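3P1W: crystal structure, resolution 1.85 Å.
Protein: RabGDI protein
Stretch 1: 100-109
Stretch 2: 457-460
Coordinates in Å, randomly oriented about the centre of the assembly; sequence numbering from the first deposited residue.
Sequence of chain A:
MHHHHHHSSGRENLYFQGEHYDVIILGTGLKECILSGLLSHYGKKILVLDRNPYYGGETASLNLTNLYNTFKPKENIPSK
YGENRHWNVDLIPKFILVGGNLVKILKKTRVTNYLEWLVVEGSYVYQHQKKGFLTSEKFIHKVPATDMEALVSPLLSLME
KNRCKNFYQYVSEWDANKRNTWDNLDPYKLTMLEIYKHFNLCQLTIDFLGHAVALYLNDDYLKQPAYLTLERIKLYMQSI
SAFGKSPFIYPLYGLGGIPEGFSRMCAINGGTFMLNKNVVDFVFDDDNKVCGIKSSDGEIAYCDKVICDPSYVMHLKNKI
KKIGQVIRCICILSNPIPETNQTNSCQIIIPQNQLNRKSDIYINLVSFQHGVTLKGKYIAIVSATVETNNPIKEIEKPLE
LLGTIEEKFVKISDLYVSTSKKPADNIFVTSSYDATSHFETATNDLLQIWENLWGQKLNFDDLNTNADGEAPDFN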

ATOM      1  N   GLY A 100      10.756   5.261   0.421  1.00 29.72           N
ATOM      2  CA  GLY A 100      10.254   4.531   1.567  1.00 29.35           C
ATOM      3  C   GLY A 100      11.092   3.304   1.891  1.00 30.29           C
ATOM      4  O   GLY A 100      12.066   2.986   1.201  1.00 30.63           O
ATOM      5  N   ASN A 101      10.642   2.583   2.915  1.00 30.04           N
ATOM      6  CA  ASN A 101      11.345   1.428   3.451  1.00 30.67           C
ATOM      7  C   ASN A 101      11.226   0.133   2.665  1.00 30.17           C
ATOM      8  O   ASN A 101      12.155  -0.686   2.729  1.00 32.15           O
ATOM      9  CB  ASN A 101      10.927   1.223   4.907  1.00 30.27           C
ATOM     10  CG  ASN A 101      11.386   2.360   5.800  1.00 33.25           C
ATOM     11  OD1 ASN A 101      12.417   2.964   5.547  1.00 36.15           O
ATOM     12  ND2 ASN A 101      10.622   2.660   6.838  1.00 35.79           N
ATOM     13  N   LEU A 102      10.122  -0.082   1.934  1.00 29.02           N
ATOM     14  CA  LEU A 102      10.026  -1.309   1.150  1.00 28.59           C
ATOM     15  C   LEU A 102      11.160  -1.342   0.136  1.00 29.52           C
ATOM     16  O   LEU A 102      11.773  -2.386  -0.075  1.00 29.43           O
ATOM     17  CB  LEU A 102       8.689  -1.472   0.428  1.00 27.86           C
ATOM     18  CG  LEU A 102       8.674  -2.736  -0.455  1.00 27.71           C
ATOM     19  CD1 LEU A 102       8.928  -3.996   0.358  1.00 28.93           C
ATOM     20  CD2 LEU A 102       7.353  -2.857  -1.246  1.00 26.95           C
ATOM     21  N   VAL A 103      11.417  -0.199  -0.493  1.00 29.08           N
ATOM     22  CA  VAL A 103      12.526  -0.107  -1.443  1.00 30.35           C
ATOM     23  C   VAL A 103      13.844  -0.476  -0.771  1.00 32.05           C
ATOM     24  O   VAL A 103      14.636  -1.215  -1.350  1.00 33.62           O
ATOM     25  CB  VAL A 103      12.589   1.261  -2.127  1.00 29.99           C
ATOM     26  CG1 VAL A 103      13.930   1.447  -2.863  1.00 31.80           C
ATOM     27  CG2 VAL A 103      11.424   1.402  -3.101  1.00 27.29           C
ATOM     28  N   LYS A 104      14.058   0.001   0.456  1.00 32.46           N
ATOM     29  CA  LYS A 104      15.289  -0.306   1.192  1.00 34.75           C
ATOM     30  C   LYS A 104      15.379  -1.798   1.493  1.00 34.94           C
ATOM     31  O   LYS A 104      16.440  -2.399   1.361  1.00 34.86           O
ATOM     32  CB  LYS A 104      15.382   0.513   2.490  1.00 34.98           C
ATOM     33  CG  LYS A 104      15.490   2.005   2.258  1.00 37.86           C
ATOM     34  CD  LYS A 104      15.441   2.813   3.554  1.00 39.65           C
ATOM     35  CE  LYS A 104      15.543   4.298   3.248  1.00 42.99           C
ATOM     36  NZ  LYS A 104      15.702   5.159   4.447  1.00 44.82           N
ATOM     37  N   ILE A 105      14.252  -2.390   1.884  1.00 33.12           N
ATOM     38  CA  ILE A 105      14.168  -3.821   2.145  1.00 34.24           C
ATOM     39  C   ILE A 105      14.469  -4.640   0.904  1.00 35.85           C
ATOM     40  O   ILE A 105      15.209  -5.633   0.980  1.00 37.70           O
ATOM     41  CB  ILE A 105      12.790  -4.220   2.695  1.00 32.25           C
ATOM     42  CG1 ILE A 105      12.642  -3.741   4.131  1.00 32.40           C
ATOM     43  CG2 ILE A 105      12.597  -5.718   2.652  1.00 33.73           C
ATOM     44  CD1 ILE A 105      11.187  -3.812   4.646  1.00 30.61           C
ATOM     45  N   LEU A 106      13.919  -4.230  -0.234  1.00 36.48           N
ATOM     46  CA  LEU A 106      14.159  -4.948  -1.479  1.00 38.48           C
ATOM     47  C   LEU A 106      15.623  -4.824  -1.900  1.00 41.40           C
ATOM     48  O   LEU A 106      16.154  -5.738  -2.514  1.00 42.61           O
ATOM     49  CB  LEU A 106      13.250  -4.448  -2.608  1.00 37.83           C
ATOM     50  CG  LEU A 106      11.763  -4.753  -2.442  1.00 37.36           C
ATOM     51  CD1 LEU A 106      10.927  -3.902  -3.369  1.00 36.55           C
ATOM     52  CD2 LEU A 106      11.473  -6.220  -2.667  1.00 38.39           C
ATOM     53  N   LYS A 107      16.256  -3.686  -1.596  1.00 43.00           N
ATOM     54  CA  LYS A 107      17.683  -3.506  -1.878  1.00 46.05           C
ATOM     55  C   LYS A 107      18.496  -4.455  -1.012  1.00 47.51           C
ATOM     56  O   LYS A 107      19.313  -5.233  -1.521  1.00 49.52           O
ATOM     57  CB  LYS A 107      18.137  -2.064  -1.598  1.00 46.79           C
ATOM     58  CG  LYS A 107      17.446  -0.986  -2.444  1.00 47.74           C
ATOM     59  CD  LYS A 107      18.322  -0.430  -3.540  1.00 51.87           C
ATOM     60  CE  LYS A 107      17.659   0.733  -4.256  1.00 51.62           C
ATOM     61  NZ  LYS A 107      18.525   1.202  -5.391  1.00 56.15           N
ATOM     62  N   LYS A 108      18.275  -4.386   0.297  1.00 47.58           N
ATOM     63  CA  LYS A 108      18.999  -5.220   1.254  1.00 49.21           C
ATOM     64  C   LYS A 108      18.941  -6.712   0.917  1.00 49.72           C
ATOM     65  O   LYS A 108      19.965  -7.404   0.958  1.00 51.37           O
ATOM     66  CB  LYS A 108      18.455  -4.990   2.668  1.00 48.31           C
ATOM     67  CG  LYS A 108      19.004  -5.957   3.718  1.00 50.11           C
ATOM     68  CD  LYS A 108      18.375  -5.724   5.082  1.00 49.70           C
ATOM     69  CE  LYS A 108      18.918  -4.465   5.749  1.00 51.43           C
ATOM     70  NZ  LYS A 108      20.340  -4.629   6.118  1.00 54.57           N
ATOM     71  N   THR A 109      17.747  -7.203   0.606  1.00 48.51           N
ATOM     72  CA  THR A 109      17.534  -8.636   0.330  1.00 48.80           C
ATOM     73  C   THR A 109      17.926  -9.025  -1.106  1.00 50.10           C
ATOM     74  O   THR A 109      17.878 -10.200  -1.467  1.00 50.00           O
ATOM     75  CB  THR A 109      16.056  -9.047   0.590  1.00 46.98           C
ATOM     76  OG1 THR A 109      15.184  -8.350  -0.315  1.00 44.69           O
ATOM     77  CG2 THR A 109      15.653  -8.733   2.030  1.00 46.05           C
ATOM     78  N   LYS A 457      15.009  -3.311  15.894  1.00 56.83           N
ATOM     79  CA  LYS A 457      14.528  -2.714  14.648  1.00 55.87           C
ATOM     80  C   LYS A 457      15.465  -3.101  13.512  1.00 55.89           C
ATOM     81  O   LYS A 457      16.649  -3.361  13.730  1.00 56.47           O
ATOM     82  CB  LYS A 457      14.445  -1.184  14.758  1.00 56.60           C
ATOM     83  CG  LYS A 457      13.464  -0.685  15.825  1.00 57.84           C
ATOM     84  CD  LYS A 457      13.139   0.799  15.674  1.00 59.36           C
ATOM     85  CE  LYS A 457      11.751   1.116  16.225  1.00 59.21           C
ATOM     86  NZ  LYS A 457      11.336   2.498  15.892  1.00 59.26           N
ATOM     87  N   LEU A 458      14.914  -3.168  12.308  1.00 53.86           N
ATOM     88  CA  LEU A 458      15.693  -3.393  11.108  1.00 54.24           C
ATOM     89  C   LEU A 458      16.485  -2.112  10.854  1.00 55.83           C
ATOM     90  O   LEU A 458      15.951  -1.007  11.011  1.00 55.18           O
ATOM     91  CB  LEU A 458      14.750  -3.710   9.940  1.00 52.43           C
ATOM     92  CG  LEU A 458      15.321  -4.274   8.642  1.00 52.00           C
ATOM     93  CD1 LEU A 458      15.948  -5.642   8.858  1.00 51.61           C
ATOM     94  CD2 LEU A 458      14.222  -4.340   7.573  1.00 49.03           C
ATOM     95  N   ASN A 459      17.760  -2.261  10.498  1.00 57.80           N
ATOM     96  CA  ASN A 459      18.650  -1.119  10.282  1.00 59.65           C
ATOM     97  C   ASN A 459      18.922  -0.919   8.794  1.00 59.54           C
ATOM     98  O   ASN A 459      19.158  -1.891   8.067  1.00 59.58           O
ATOM     99  CB  ASN A 459      19.976  -1.335  11.032  1.00 61.92           C
ATOM    100  CG  ASN A 459      20.941  -0.165  10.874  1.00 64.52           C
ATOM    101  OD1 ASN A 459      20.527   0.984  10.715  1.00 66.84           O
ATOM    102  ND2 ASN A 459      22.234  -0.457  10.914  1.00 68.46           N
ATOM    103  N   PHE A 460      18.882   0.341   8.357  1.00 59.87           N
ATOM    104  CA  PHE A 460      19.226   0.723   6.983  1.00 60.51           C
ATOM    105  C   PHE A 460      20.377   1.725   6.974  1.00 62.44           C
ATOM    106  O   PHE A 460      21.509   1.381   6.638  1.00 64.58           O
ATOM    107  CB  PHE A 460      18.024   1.357   6.287  1.00 58.98           C
ATOM    108  CG  PHE A 460      16.806   0.484   6.262  1.00 57.40           C
ATOM    109  CD1 PHE A 460      16.809  -0.710   5.547  1.00 57.21           C
ATOM    110  CD2 PHE A 460      15.656   0.856   6.943  1.00 55.88           C
ATOM    111  CE1 PHE A 460      15.687  -1.520   5.515  1.00 55.34           C
ATOM    112  CE2 PHE A 460      14.527   0.055   6.913  1.00 55.41           C
ATOM    113  CZ  PHE A 460      14.544  -1.141   6.199  1.00 54.50           C
TER

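A short extended segment docks on the side of a helix through van der Waals and CH-pi contacts alone, with no hydrogen bond or salt bridge crossing between them, and a single aromatic residue, Phe460, has the largest share of the surface covered. The contact is small, burying 303 Å² summed over both sides, and it joins residues at least 350 positions apart in one chain.

The helix offers Asn101, Lys104, Ile105 and Lys108, the i, i+3, i+4, i+7 spacing that brings residues to one side of a helix. Backbone hydrogen bonds such as Lys108 N to Lys104 O, 2.9 Å, hold the helix together, and its side chains meet the segment.

Phe460, whose CA-to-CB bond points toward the helix, lays its ring against this surface. Over one ring face sits Lys104 CB, 3.8 Å from the centroid of the Phe460 ring and 23° off the ring normal, a CH-pi contact. At the ring edge, Ile105 CG1 lies 3.8 Å from Phe460 CZ. The same Ile105 CG1 is 3.8 Å from Leu458 CD2, so one buried isoleucine touches both hydrophobic residues of the segment. A branched aliphatic chain suits this place, since it packs without leaving a polar group unpaired.

Lysine serves here through its carbons. The Lys104 chain is extended beyond chi1, and its NZ ends 5.0 Å from Phe460 CD2, while CB lies over the ring face. Lys108 instead bends at chi3 and chi4, both m; its CE comes within 3.5 Å of Asn459 O, while its NZ is hydrogen-bonded elsewhere in the structure. The CA-to-CB bond of Asn459 points away from the helix, and the residue's close contact is made by its backbone O.

The example illustrates a general principle: long side chains classed as charged can build an apolar contact with their methylenes while their charged ends remain free to find solvent or other partners.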